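PDB 6EI6: coiled-coil and C2 domain-containing protein 1-like from Drosophila melanogaster, which binds monophosphorylated phosphatidylinositols and regulates endosomal sorting through the ESCRT pathway, probably by preventing inappropriate polymerisation of the ESCRT-III core component Shrub. Local coordinates for residues Leu50-Asn55 with Arg104-Val109; Asp176-Arg179 with Gln183-Arg186; Leu220-Glu225 with Lys256-Ile261. All blocks are in the same frame, centred on the assembly; numbering follows the deposited sequence.

How the interactions relate
From the N terminus, helix 34-62 supplies the first half of interaction 1. The chain returns through helix 66-91 and strand 99-102 before 104-109 packs on that first helix, closing a long excursion. Interaction 2 follows in series, closing a tight turn that sets helix 182-190 against the chain just leaving strand 171-176 in the C2 sandwich. Interaction 3 comes last, joining loop 220-225 to the late helix 255-263 and closing a 30-residue excursion, mostly strand, through 225-233 and 241-249. None encloses or crosses another along the chain. In space, interactions 1 and 3 touch where M52 meets I261, binding helical hairpin, C-terminal helix and sandwich together, whereas interaction 2 stands about 23 Å from interaction 1, centre to centre.

Interaction 1. Residues Leu50-Asn55 with Arg104-Val109. With SO4 (sulfate ion), chain E.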
ATOM      1  N   LEU A  50       8.132 -14.795   2.480  1.00 29.40           N
ATOM      2  CA  LEU A  50       7.555 -14.361   3.752  1.00 34.97           C
ATOM      3  C   LEU A  50       6.768 -13.061   3.586  1.00 33.85           C
ATOM      4  O   LEU A  50       5.607 -12.968   4.004  1.00 34.27           O
ATOM      5  CB  LEU A  50       8.662 -14.181   4.782  1.00 31.83           C
ATOM      6  CG  LEU A  50       8.174 -13.943   6.185  1.00 32.98           C
ATOM      7  CD1 LEU A  50       7.284 -15.107   6.603  1.00 36.31           C
ATOM      8  CD2 LEU A  50       9.386 -13.765   7.105  1.00 33.24           C
ATOM      9  N   MET A  51       7.384 -12.056   2.955  1.00 27.17           N
ATOM     10  CA  MET A  51       6.702 -10.793   2.717  1.00 29.77           C
ATOM     11  C   MET A  51       5.381 -10.995   1.997  1.00 35.49           C
ATOM     12  O   MET A  51       4.376 -10.359   2.345  1.00 33.30           O
ATOM     13  CB  MET A  51       7.583  -9.845   1.905  1.00 30.91           C
ATOM     14  CG  MET A  51       7.019  -8.426   1.817  1.00 40.83           C
ATOM     15  SD  MET A  51       7.059  -7.581   3.434  1.00 45.10           S
ATOM     16  CE  MET A  51       8.814  -7.466   3.678  1.00 40.25           C
ATOM     17  N   MET A  52       5.363 -11.861   0.971  1.00 35.19           N
ATOM     18  CA  MET A  52       4.125 -12.080   0.223  1.00 30.43           C
ATOM     19  C   MET A  52       3.063 -12.718   1.108  1.00 31.01           C
ATOM     20  O   MET A  52       1.885 -12.352   1.038  1.00 33.75           O
ATOM     21  CB  MET A  52       4.382 -12.944  -1.006  1.00 32.62           C
ATOM     22  CG  MET A  52       4.934 -12.177  -2.212  1.00 40.11           C
ATOM     23  SD  MET A  52       4.995 -13.174  -3.748  1.00 48.41           S
ATOM     24  CE  MET A  52       3.281 -13.690  -3.877  1.00 36.04           C
ATOM     25  N   CYS A  53       3.463 -13.660   1.955  1.00 25.56           N
ATOM     26  CA  CYS A  53       2.521 -14.270   2.889  1.00 36.36           C
ATOM     27  C   CYS A  53       1.884 -13.231   3.797  1.00 35.86           C
ATOM     28  O   CYS A  53       0.667 -13.244   4.005  1.00 34.49           O
ATOM     29  CB  CYS A  53       3.219 -15.336   3.737  1.00 35.62           C
ATOM     30  SG  CYS A  53       3.723 -16.719   2.742  1.00 37.46           S
ATOM     31  N   LYS A  54       2.700 -12.337   4.369  1.00 35.60           N
ATOM     32  CA  LYS A  54       2.187 -11.352   5.320  1.00 35.96           C
ATOM     33  C   LYS A  54       1.287 -10.334   4.629  1.00 39.66           C
ATOM     34  O   LYS A  54       0.169 -10.079   5.095  1.00 42.62           O
ATOM     35  CB  LYS A  54       3.353 -10.682   6.044  1.00 38.35           C
ATOM     36  CG  LYS A  54       4.002 -11.656   6.972  1.00 37.66           C
ATOM     37  CD  LYS A  54       5.219 -11.121   7.653  1.00 42.26           C
ATOM     38  CE  LYS A  54       5.675 -12.134   8.719  1.00 45.17           C
ATOM     39  NZ  LYS A  54       7.009 -11.809   9.311  1.00 54.80           N
ATOM     40  N   ASN A  55       1.739  -9.786   3.487  1.00 34.86           N
ATOM     41  CA  ASN A  55       0.918  -8.865   2.698  1.00 33.33           C
ATOM     42  C   ASN A  55      -0.447  -9.465   2.390  1.00 39.64           C
ATOM     43  O   ASN A  55      -1.486  -8.834   2.630  1.00 41.08           O
ATOM     44  CB  ASN A  55       1.619  -8.492   1.382  1.00 29.64           C
ATOM     45  CG  ASN A  55       2.846  -7.583   1.576  1.00 33.04           C
ATOM     46  OD1 ASN A  55       3.155  -7.162   2.681  1.00 37.47           O
ATOM     47  ND2 ASN A  55       3.563  -7.310   0.485  1.00 34.91           N
ATOM     48  N   ARG A 104       2.461 -22.214  -5.214  1.00 38.07           N
ATOM     49  CA  ARG A 104       1.500 -21.769  -4.222  1.00 42.36           C
ATOM     50  C   ARG A 104       0.475 -20.901  -4.923  1.00 45.20           C
ATOM     51  O   ARG A 104       0.846 -20.028  -5.712  1.00 42.82           O
ATOM     52  CB  ARG A 104       2.178 -20.976  -3.107  1.00 40.54           C
ATOM     53  CG  ARG A 104       3.021 -21.814  -2.208  1.00 34.84           C
ATOM     54  CD  ARG A 104       2.164 -22.834  -1.484  1.00 43.29           C
ATOM     55  NE  ARG A 104       3.005 -23.629  -0.602  1.00 42.08           N
ATOM     56  CZ  ARG A 104       3.695 -24.697  -0.990  1.00 38.56           C
ATOM     57  NH1 ARG A 104       3.617 -25.121  -2.244  1.00 39.50           N
ATOM     58  NH2 ARG A 104       4.448 -25.347  -0.112  1.00 36.22           N
ATOM     59  N   SER A 105      -0.805 -21.135  -4.639  1.00 43.67           N
ATOM     60  CA  SER A 105      -1.870 -20.333  -5.230  1.00 48.93           C
ATOM     61  C   SER A 105      -2.073 -19.111  -4.345  1.00 50.55           C
ATOM     62  O   SER A 105      -2.655 -19.201  -3.263  1.00 50.97           O
ATOM     63  CB  SER A 105      -3.150 -21.150  -5.356  1.00 55.91           C
ATOM     64  OG  SER A 105      -2.864 -22.492  -5.740  1.00 59.76           O
ATOM     65  N   PHE A 106      -1.523 -17.983  -4.756  1.00 45.67           N
ATOM     66  CA  PHE A 106      -2.048 -16.701  -4.322  1.00 47.63           C
ATOM     67  C   PHE A 106      -3.010 -16.276  -5.406  1.00 57.08           C
ATOM     68  O   PHE A 106      -2.864 -16.667  -6.573  1.00 67.66           O
ATOM     69  CB  PHE A 106      -0.958 -15.647  -4.143  1.00 45.10           C
ATOM     70  CG  PHE A 106       0.010 -15.941  -3.019  1.00 43.95           C
ATOM     71  CD1 PHE A 106       0.691 -17.150  -2.959  1.00 39.82           C
ATOM     72  CD2 PHE A 106       0.244 -15.001  -2.027  1.00 40.22           C
ATOM     73  CE1 PHE A 106       1.584 -17.420  -1.924  1.00 38.64           C
ATOM     74  CE2 PHE A 106       1.140 -15.266  -0.980  1.00 36.42           C
ATOM     75  CZ  PHE A 106       1.806 -16.476  -0.936  1.00 36.06           C
ATOM     76  N   ASN A 107      -4.022 -15.517  -5.037  1.00 53.29           N
ATOM     77  CA  ASN A 107      -4.917 -15.162  -6.127  1.00 54.94           C
ATOM     78  C   ASN A 107      -4.738 -13.691  -6.453  1.00 54.78           C
ATOM     79  O   ASN A 107      -5.694 -12.915  -6.368  1.00 53.39           O
ATOM     80  CB  ASN A 107      -6.361 -15.491  -5.772  1.00 54.12           C
ATOM     81  CG  ASN A 107      -7.256 -15.521  -6.981  1.00 56.70           C
ATOM     82  OD1 ASN A 107      -6.789 -15.507  -8.123  1.00 60.31           O
ATOM     83  ND2 ASN A 107      -8.551 -15.547  -6.744  1.00 60.03           N
ATOM     84  N   ILE A 108      -3.508 -13.313  -6.823  1.00 53.96           N
ATOM     85  CA  ILE A 108      -3.113 -11.904  -6.793  1.00 59.06           C
ATOM     86  C   ILE A 108      -3.965 -11.083  -7.750  1.00 59.25           C
ATOM     87  O   ILE A 108      -4.324  -9.934  -7.453  1.00 58.74           O
ATOM     88  CB  ILE A 108      -1.609 -11.751  -7.100  1.00 52.38           C
ATOM     89  CG1 ILE A 108      -0.786 -12.452  -6.024  1.00 47.98           C
ATOM     90  CG2 ILE A 108      -1.212 -10.265  -7.196  1.00 41.60           C
ATOM     91  CD1 ILE A 108       0.476 -13.074  -6.567  1.00 50.30           C
ATOM     92  N   VAL A 109      -4.329 -11.667  -8.896  1.00 53.48           N
ATOM     93  CA  VAL A 109      -5.085 -10.942  -9.913  1.00 55.82           C
ATOM     94  C   VAL A 109      -6.515 -10.610  -9.478  1.00 55.31           C
ATOM     95  O   VAL A 109      -7.169  -9.787 -10.129  1.00 58.45           O
ATOM     96  CB  VAL A 109      -4.965 -11.770 -11.220  1.00 59.90           C
ATOM     97  CG1 VAL A 109      -6.145 -11.598 -12.165  1.00 60.62           C
ATOM     98  CG2 VAL A 109      -3.668 -11.406 -11.952  1.00 55.73           C
TER
HETATM   99  S   SO4 E 903       4.187 -10.268  11.814  1.00 89.30           S
HETATM  100  O1  SO4 E 903       3.891 -11.693  11.614  1.00 72.46           O
HETATM  101  O2  SO4 E 903       5.643 -10.075  11.804  1.00 78.58           O
HETATM  102  O3  SO4 E 903       3.555  -9.448  10.763  1.00 62.82           O
HETATM  103  O4  SO4 E 903       3.670  -9.862  13.125  1.00 95.10           O
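M52 lays its terminal methyl over one face of the F106 ring, the two side chains crossing at a slant. CE stands 4.0 Å from the centroid of the F106 ring and 17° off the ring normal, a CH-pi contact displaced from the middle in the direction of CD2. The bend at the end of the methionine (chi3 56°) puts the methyl between ring and sulfur, while SD keeps an oblique position farther out. The same methyl reaches I108, with M52 CE 3.9 Å from I108 CD1, and a flexible unbranched thioether suits a place where it must fit a flat ring and a branched aliphatic tip together. At the ring's edge, M52 O lies in plane, 3.6 Å from F106 CE2, and C53 SG adds a looser apolar touch at F106 CZ, 4.2 Å away. F72, edge-to-face, and W265 also pack on this phenylalanine.

On another side of the helix, K54 runs out, extended beyond CG, and its NZ makes a weak hydrogen bond of 3.3 Å to O2 of a sulfate, probably from the crystallisation liquor. R57 binds the same ion, and with an alanine in place of K54 the sulfate would probably lose the lysine's charge and be left to R57 on this side. The M52-F106 pair is a Met-aromatic contact, joining the first helix of the helical hairpin to the segment that leads into the C2 sandwich.

Interaction 2. Residues Asp176-Arg179 with Gln183-Arg186; sequences DIQR and QFQR
Q178 and F184 bring their CA atoms to 6.4 Å as the chain leaves strand 171-176, turns, and enters a helix that carries F184 back against the residues just passed. The phenylalanine ring is the centrepiece. Over one face lie I177 CA, 4.1 Å from the centroid of the F184 ring and 22° off its normal, and the backbone N of Q178, both displaced from the centre. I177 adds its CG2 branch, 3.9 Å from F184 CE1. A broad flat ring suits this place because it can spread against main chain and a branched side chain at once.

The Q178 side chain bends at chi2 (109°), which curls its amide back to the ring. The amide stands almost upright to the ring, the planes 83° apart, with OE1 at the ring's edge and NE2 3.3 Å from F184 CE2. Glutamine serves well in this partly exposed place, its aliphatic CB against the ring and its polar amide at the edge. From the next residue along the helix, Q185 NE2 donates to R179 O at 2.5 Å, a length too short to be trusted closely. R179 turns its guanidinium elsewhere, to the backbone oxygens of D117 and N251. L149, in a loop, packs on both Q178 and F184, while I177 bonds through its backbone to S118, so helix 182-190 rests on the loop that leaves strand 171-176, an outermost strand of its four-stranded sheet, next to strand 119-128.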
ATOM      1  N   ASP A 176      -8.810   6.452 -14.236  1.00 59.06           N
ATOM      2  CA  ASP A 176      -8.249   5.496 -15.187  1.00 60.03           C
ATOM      3  C   ASP A 176      -6.729   5.589 -15.208  1.00 63.20           C
ATOM      4  O   ASP A 176      -6.161   6.680 -15.325  1.00 63.31           O
ATOM      5  CB  ASP A 176      -8.785   5.744 -16.597  1.00 59.34           C
ATOM      6  CG  ASP A 176     -10.029   4.937 -16.897  1.00 71.65           C
ATOM      7  OD1 ASP A 176     -10.154   3.795 -16.375  1.00 67.45           O
ATOM      8  OD2 ASP A 176     -10.897   5.464 -17.641  1.00 76.64           O
ATOM      9  N   ILE A 177      -6.079   4.438 -15.118  1.00 64.66           N
ATOM     10  CA  ILE A 177      -4.638   4.339 -15.284  1.00 68.97           C
ATOM     11  C   ILE A 177      -4.373   3.424 -16.470  1.00 67.11           C
ATOM     12  O   ILE A 177      -5.240   2.651 -16.891  1.00 65.50           O
ATOM     13  CB  ILE A 177      -3.949   3.805 -14.014  1.00 65.03           C
ATOM     14  CG1 ILE A 177      -4.453   2.388 -13.715  1.00 61.61           C
ATOM     15  CG2 ILE A 177      -4.193   4.748 -12.838  1.00 59.33           C
ATOM     16  CD1 ILE A 177      -4.241   1.929 -12.286  1.00 63.12           C
ATOM     17  N   GLN A 178      -3.162   3.524 -17.017  1.00 67.28           N
ATOM     18  CA  GLN A 178      -2.668   2.575 -18.015  1.00 68.26           C
ATOM     19  C   GLN A 178      -1.450   1.858 -17.444  1.00 66.44           C
ATOM     20  O   GLN A 178      -0.327   2.367 -17.530  1.00 69.94           O
ATOM     21  CB  GLN A 178      -2.316   3.262 -19.323  1.00 72.84           C
ATOM     22  CG  GLN A 178      -3.483   3.899 -20.024  1.00 77.46           C
ATOM     23  CD  GLN A 178      -3.406   5.403 -19.959  1.00 79.04           C
ATOM     24  OE1 GLN A 178      -2.468   6.017 -20.487  1.00 75.38           O
ATOM     25  NE2 GLN A 178      -4.389   6.013 -19.300  1.00 78.19           N
ATOM     26  N   ARG A 179      -1.680   0.662 -16.894  1.00 62.11           N
ATOM     27  CA  ARG A 179      -0.589  -0.181 -16.422  1.00 59.81           C
ATOM     28  C   ARG A 179       0.496  -0.368 -17.477  1.00 67.33           C
ATOM     29  O   ARG A 179       1.670  -0.559 -17.133  1.00 66.45           O
ATOM     30  CB  ARG A 179      -1.145  -1.535 -15.994  1.00 56.11           C
ATOM     31  CG  ARG A 179      -2.009  -1.465 -14.768  1.00 52.73           C
ATOM     32  CD  ARG A 179      -2.707  -2.773 -14.515  1.00 52.57           C
ATOM     33  NE  ARG A 179      -3.646  -2.690 -13.398  1.00 52.38           N
ATOM     34  CZ  ARG A 179      -3.327  -2.961 -12.138  1.00 50.64           C
ATOM     35  NH1 ARG A 179      -2.087  -3.326 -11.852  1.00 51.14           N
ATOM     36  NH2 ARG A 179      -4.236  -2.872 -11.169  1.00 49.55           N
ATOM     37  N   GLN A 183       5.406   5.454 -18.192  1.00 75.99           N
ATOM     38  CA  GLN A 183       5.370   6.669 -17.391  1.00 74.53           C
ATOM     39  C   GLN A 183       4.247   6.655 -16.358  1.00 75.77           C
ATOM     40  O   GLN A 183       4.325   7.391 -15.367  1.00 75.07           O
ATOM     41  CB  GLN A 183       5.248   7.900 -18.292  1.00 75.68           C
ATOM     42  CG  GLN A 183       3.835   8.424 -18.487  1.00 81.39           C
ATOM     43  CD  GLN A 183       3.825   9.892 -18.918  1.00 86.21           C
ATOM     44  OE1 GLN A 183       4.825  10.604 -18.775  1.00 85.41           O
ATOM     45  NE2 GLN A 183       2.701  10.341 -19.468  1.00 80.34           N
ATOM     46  N   PHE A 184       3.212   5.834 -16.547  1.00 73.62           N
ATOM     47  CA  PHE A 184       2.303   5.581 -15.436  1.00 67.28           C
ATOM     48  C   PHE A 184       2.989   4.752 -14.364  1.00 65.61           C
ATOM     49  O   PHE A 184       2.723   4.920 -13.165  1.00 59.42           O
ATOM     50  CB  PHE A 184       1.060   4.852 -15.914  1.00 66.90           C
ATOM     51  CG  PHE A 184      -0.152   5.713 -15.990  1.00 69.23           C
ATOM     52  CD1 PHE A 184      -0.685   6.292 -14.849  1.00 68.31           C
ATOM     53  CD2 PHE A 184      -0.776   5.931 -17.212  1.00 76.74           C
ATOM     54  CE1 PHE A 184      -1.823   7.090 -14.921  1.00 72.37           C
ATOM     55  CE2 PHE A 184      -1.909   6.712 -17.299  1.00 77.84           C
ATOM     56  CZ  PHE A 184      -2.436   7.302 -16.157  1.00 76.86           C
ATOM     57  N   GLN A 185       3.834   3.808 -14.788  1.00 66.57           N
ATOM     58  CA  GLN A 185       4.642   3.064 -13.833  1.00 64.38           C
ATOM     59  C   GLN A 185       5.612   3.991 -13.103  1.00 61.26           C
ATOM     60  O   GLN A 185       5.863   3.810 -11.907  1.00 54.46           O
ATOM     61  CB  GLN A 185       5.365   1.925 -14.555  1.00 66.12           C
ATOM     62  CG  GLN A 185       4.403   0.980 -15.302  1.00 70.60           C
ATOM     63  CD  GLN A 185       4.963   0.447 -16.629  1.00 72.30           C
ATOM     64  OE1 GLN A 185       6.176   0.329 -16.810  1.00 74.87           O
ATOM     65  NE2 GLN A 185       4.069   0.125 -17.559  1.00 66.70           N
ATOM     66  N   ARG A 186       6.158   4.993 -13.808  1.00 64.38           N
ATOM     67  CA  ARG A 186       6.879   6.100 -13.175  1.00 63.84           C
ATOM     68  C   ARG A 186       6.097   6.671 -12.002  1.00 59.40           C
ATOM     69  O   ARG A 186       6.609   6.819 -10.882  1.00 58.31           O
ATOM     70  CB  ARG A 186       7.123   7.211 -14.206  1.00 71.09           C
ATOM     71  CG  ARG A 186       8.277   8.196 -13.823  1.00 76.91           C
ATOM     72  CD  ARG A 186       7.969   9.738 -13.826  1.00 81.57           C
ATOM     73  NE  ARG A 186       9.023  10.369 -13.030  1.00 79.79           N
ATOM     74  CZ  ARG A 186       9.362  11.658 -12.981  1.00 79.78           C
ATOM     75  NH1 ARG A 186       8.758  12.577 -13.724  1.00 75.18           N
ATOM     76  NH2 ARG A 186      10.356  12.016 -12.169  1.00 73.24           N
TER

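Interaction 3. Residues Leu220-Glu225 with Lys256-Ile261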
ATOM      1  N   LEU A 220       1.605   0.365  -3.742  1.00 37.42           N
ATOM      2  CA  LEU A 220       0.691  -0.323  -4.642  1.00 38.74           C
ATOM      3  C   LEU A 220       1.426  -1.135  -5.708  1.00 40.90           C
ATOM      4  O   LEU A 220       0.775  -1.849  -6.488  1.00 39.50           O
ATOM      5  CB  LEU A 220      -0.278   0.677  -5.290  1.00 34.37           C
ATOM      6  CG  LEU A 220      -1.225   1.268  -4.236  1.00 38.65           C
ATOM      7  CD1 LEU A 220      -2.159   2.272  -4.848  1.00 40.09           C
ATOM      8  CD2 LEU A 220      -2.016   0.218  -3.468  1.00 40.95           C
ATOM      9  N   GLU A 221       2.760  -1.064  -5.745  1.00 42.15           N
ATOM     10  CA  GLU A 221       3.521  -1.908  -6.662  1.00 42.40           C
ATOM     11  C   GLU A 221       3.418  -3.374  -6.270  1.00 41.06           C
ATOM     12  O   GLU A 221       3.337  -4.256  -7.140  1.00 38.68           O
ATOM     13  CB  GLU A 221       4.982  -1.478  -6.682  1.00 40.30           C
ATOM     14  CG  GLU A 221       5.230  -0.223  -7.462  1.00 44.32           C
ATOM     15  CD  GLU A 221       6.697   0.019  -7.668  1.00 48.81           C
ATOM     16  OE1 GLU A 221       7.481  -0.381  -6.771  1.00 42.29           O
ATOM     17  OE2 GLU A 221       7.055   0.595  -8.729  1.00 49.13           O
ATOM     18  N   THR A 222       3.419  -3.653  -4.965  1.00 36.66           N
ATOM     19  CA  THR A 222       3.318  -5.015  -4.470  1.00 37.90           C
ATOM     20  C   THR A 222       2.119  -5.258  -3.580  1.00 39.64           C
ATOM     21  O   THR A 222       1.870  -6.415  -3.238  1.00 41.06           O
ATOM     22  CB  THR A 222       4.581  -5.416  -3.697  1.00 33.79           C
ATOM     23  OG1 THR A 222       4.687  -4.626  -2.513  1.00 42.23           O
ATOM     24  CG2 THR A 222       5.809  -5.213  -4.552  1.00 33.53           C
ATOM     25  N   LYS A 223       1.384  -4.216  -3.183  1.00 38.92           N
ATOM     26  CA  LYS A 223       0.158  -4.364  -2.417  1.00 35.80           C
ATOM     27  C   LYS A 223      -1.016  -3.804  -3.205  1.00 38.55           C
ATOM     28  O   LYS A 223      -0.863  -3.072  -4.194  1.00 36.21           O
ATOM     29  CB  LYS A 223       0.242  -3.673  -1.059  1.00 37.77           C
ATOM     30  CG  LYS A 223       1.068  -4.440  -0.067  1.00 42.11           C
ATOM     31  CD  LYS A 223       0.905  -3.879   1.328  1.00 43.39           C
ATOM     32  CE  LYS A 223       2.223  -3.448   1.874  1.00 40.87           C
ATOM     33  NZ  LYS A 223       2.871  -2.598   0.840  1.00 51.83           N
ATOM     34  N   CYS A 224      -2.209  -4.165  -2.773  1.00 35.88           N
ATOM     35  CA  CYS A 224      -3.362  -3.794  -3.563  1.00 46.41           C
ATOM     36  C   CYS A 224      -4.212  -2.735  -2.881  1.00 46.22           C
ATOM     37  O   CYS A 224      -5.230  -2.311  -3.457  1.00 46.03           O
ATOM     38  CB  CYS A 224      -4.190  -5.037  -3.892  1.00 47.82           C
ATOM     39  SG  CYS A 224      -4.488  -5.972  -2.443  1.00 67.21           S
ATOM     40  N   GLU A 225      -3.822  -2.288  -1.686  1.00 39.37           N
ATOM     41  CA  GLU A 225      -4.417  -1.092  -1.124  1.00 39.98           C
ATOM     42  C   GLU A 225      -3.475  -0.451  -0.121  1.00 44.56           C
ATOM     43  O   GLU A 225      -2.664  -1.123   0.525  1.00 43.13           O
ATOM     44  CB  GLU A 225      -5.779  -1.374  -0.480  1.00 35.89           C
ATOM     45  CG  GLU A 225      -5.771  -2.229   0.746  1.00 41.33           C
ATOM     46  CD  GLU A 225      -5.962  -3.708   0.425  1.00 52.00           C
ATOM     47  OE1 GLU A 225      -6.801  -4.049  -0.450  1.00 53.21           O
ATOM     48  OE2 GLU A 225      -5.244  -4.527   1.036  1.00 54.37           O
ATOM     49  N   LYS A 256       2.684  -9.218 -12.212  1.00 40.68           N
ATOM     50  CA  LYS A 256       3.219 -10.219 -13.126  1.00 44.52           C
ATOM     51  C   LYS A 256       4.420 -10.914 -12.517  1.00 46.78           C
ATOM     52  O   LYS A 256       4.483 -12.151 -12.493  1.00 50.06           O
ATOM     53  CB  LYS A 256       3.589  -9.584 -14.463  1.00 48.73           C
ATOM     54  CG  LYS A 256       4.076 -10.578 -15.500  1.00 62.33           C
ATOM     55  CD  LYS A 256       4.283  -9.926 -16.873  1.00 68.51           C
ATOM     56  CE  LYS A 256       4.510 -10.992 -17.961  1.00 73.52           C
ATOM     57  NZ  LYS A 256       3.752 -10.742 -19.242  1.00 74.77           N
ATOM     58  N   GLN A 257       5.383 -10.137 -12.000  1.00 41.09           N
ATOM     59  CA  GLN A 257       6.548 -10.755 -11.387  1.00 41.61           C
ATOM     60  C   GLN A 257       6.258 -11.352 -10.015  1.00 40.85           C
ATOM     61  O   GLN A 257       6.979 -12.257  -9.589  1.00 39.47           O
ATOM     62  CB  GLN A 257       7.714  -9.773 -11.291  1.00 44.06           C
ATOM     63  CG  GLN A 257       7.453  -8.468 -10.636  1.00 50.85           C
ATOM     64  CD  GLN A 257       8.530  -7.457 -11.017  1.00 55.95           C
ATOM     65  OE1 GLN A 257       8.321  -6.632 -11.913  1.00 62.91           O
ATOM     66  NE2 GLN A 257       9.701  -7.533 -10.355  1.00 51.53           N
ATOM     67  N   MET A 258       5.214 -10.896  -9.326  1.00 39.34           N
ATOM     68  CA  MET A 258       4.810 -11.586  -8.104  1.00 42.50           C
ATOM     69  C   MET A 258       4.311 -12.985  -8.423  1.00 39.43           C
ATOM     70  O   MET A 258       4.586 -13.934  -7.681  1.00 40.56           O
ATOM     71  CB  MET A 258       3.738 -10.780  -7.362  1.00 38.73           C
ATOM     72  CG  MET A 258       4.295  -9.524  -6.639  1.00 42.51           C
ATOM     73  SD  MET A 258       3.032  -8.395  -6.006  1.00 43.48           S
ATOM     74  CE  MET A 258       2.241  -9.440  -4.772  1.00 32.33           C
ATOM     75  N   GLU A 259       3.578 -13.130  -9.524  1.00 40.38           N
ATOM     76  CA  GLU A 259       3.096 -14.444  -9.924  1.00 42.70           C
ATOM     77  C   GLU A 259       4.252 -15.373 -10.261  1.00 42.12           C
ATOM     78  O   GLU A 259       4.201 -16.564  -9.961  1.00 47.44           O
ATOM     79  CB  GLU A 259       2.149 -14.315 -11.108  1.00 42.24           C
ATOM     80  CG  GLU A 259       0.744 -13.918 -10.706  1.00 46.82           C
ATOM     81  CD  GLU A 259      -0.092 -13.441 -11.893  1.00 54.60           C
ATOM     82  OE1 GLU A 259       0.497 -13.108 -12.959  1.00 50.12           O
ATOM     83  OE2 GLU A 259      -1.342 -13.396 -11.752  1.00 52.95           O
ATOM     84  N   HIS A 260       5.314 -14.851 -10.870  1.00 43.83           N
ATOM     85  CA  HIS A 260       6.447 -15.714 -11.163  1.00 44.38           C
ATOM     86  C   HIS A 260       7.008 -16.314  -9.883  1.00 47.02           C
ATOM     87  O   HIS A 260       7.289 -17.517  -9.833  1.00 45.96           O
ATOM     88  CB  HIS A 260       7.513 -14.952 -11.953  1.00 42.82           C
ATOM     89  CG  HIS A 260       7.023 -14.463 -13.290  1.00 56.42           C
ATOM     90  ND1 HIS A 260       5.943 -15.028 -13.943  1.00 61.42           N
ATOM     91  CD2 HIS A 260       7.456 -13.455 -14.093  1.00 62.23           C
ATOM     92  CE1 HIS A 260       5.725 -14.387 -15.082  1.00 61.44           C
ATOM     93  NE2 HIS A 260       6.628 -13.427 -15.196  1.00 66.20           N
ATOM     94  N   ILE A 261       7.112 -15.507  -8.815  1.00 42.20           N
ATOM     95  CA  ILE A 261       7.589 -16.025  -7.534  1.00 37.76           C
ATOM     96  C   ILE A 261       6.681 -17.138  -7.030  1.00 37.52           C
ATOM     97  O   ILE A 261       7.143 -18.152  -6.494  1.00 34.46           O
ATOM     98  CB  ILE A 261       7.691 -14.884  -6.510  1.00 37.50           C
ATOM     99  CG1 ILE A 261       8.730 -13.868  -6.991  1.00 39.08           C
ATOM    100  CG2 ILE A 261       7.976 -15.436  -5.080  1.00 29.06           C
ATOM    101  CD1 ILE A 261       9.134 -12.925  -5.940  1.00 39.60           C
TER
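M258 meets the flat carbonyl group of T222 from one side of its plane, with SD and CE both off the plane on that side. The only ring in the two segments, H260, takes no part in this meeting: its face lies over its own helix, with K256 O 3.4 Å above the plane of the H260 imidazole and over its centre. The contact lies at the end of the C2 beta sandwich, where loop 220-225 passes from strand 208-216 in one sheet to strand 225-233 in the other and is met by helix 255-263, which follows the last strand of the sandwich.

M258 points at the loop and runs nearly straight from the helix (chi2 170°) before turning at its end (chi3 64°). That places the sulfur beside the T222 backbone, with SD 3.7 Å from T222 CA and 4.1 Å from T222 CB. A long, pliable thioether suits this small meeting, since it reaches from helix to loop and moulds itself to a curved main chain. Threonine is short enough that the thioether can reach its CA and carbonyl oxygen, with CB alongside the sulfur.

Around them, E221 makes a salt bridge with K189 and bonds through its backbone to L254, while L220 does likewise with I253, so the loop is tied to the chain just before the helix. On the helix, I261 packs against M52, and K223 of the loop against N55, bringing in helix 34-62. The closest approach is that of the bent methyl, M258 CE, which stops 3.4 Å from T222 O.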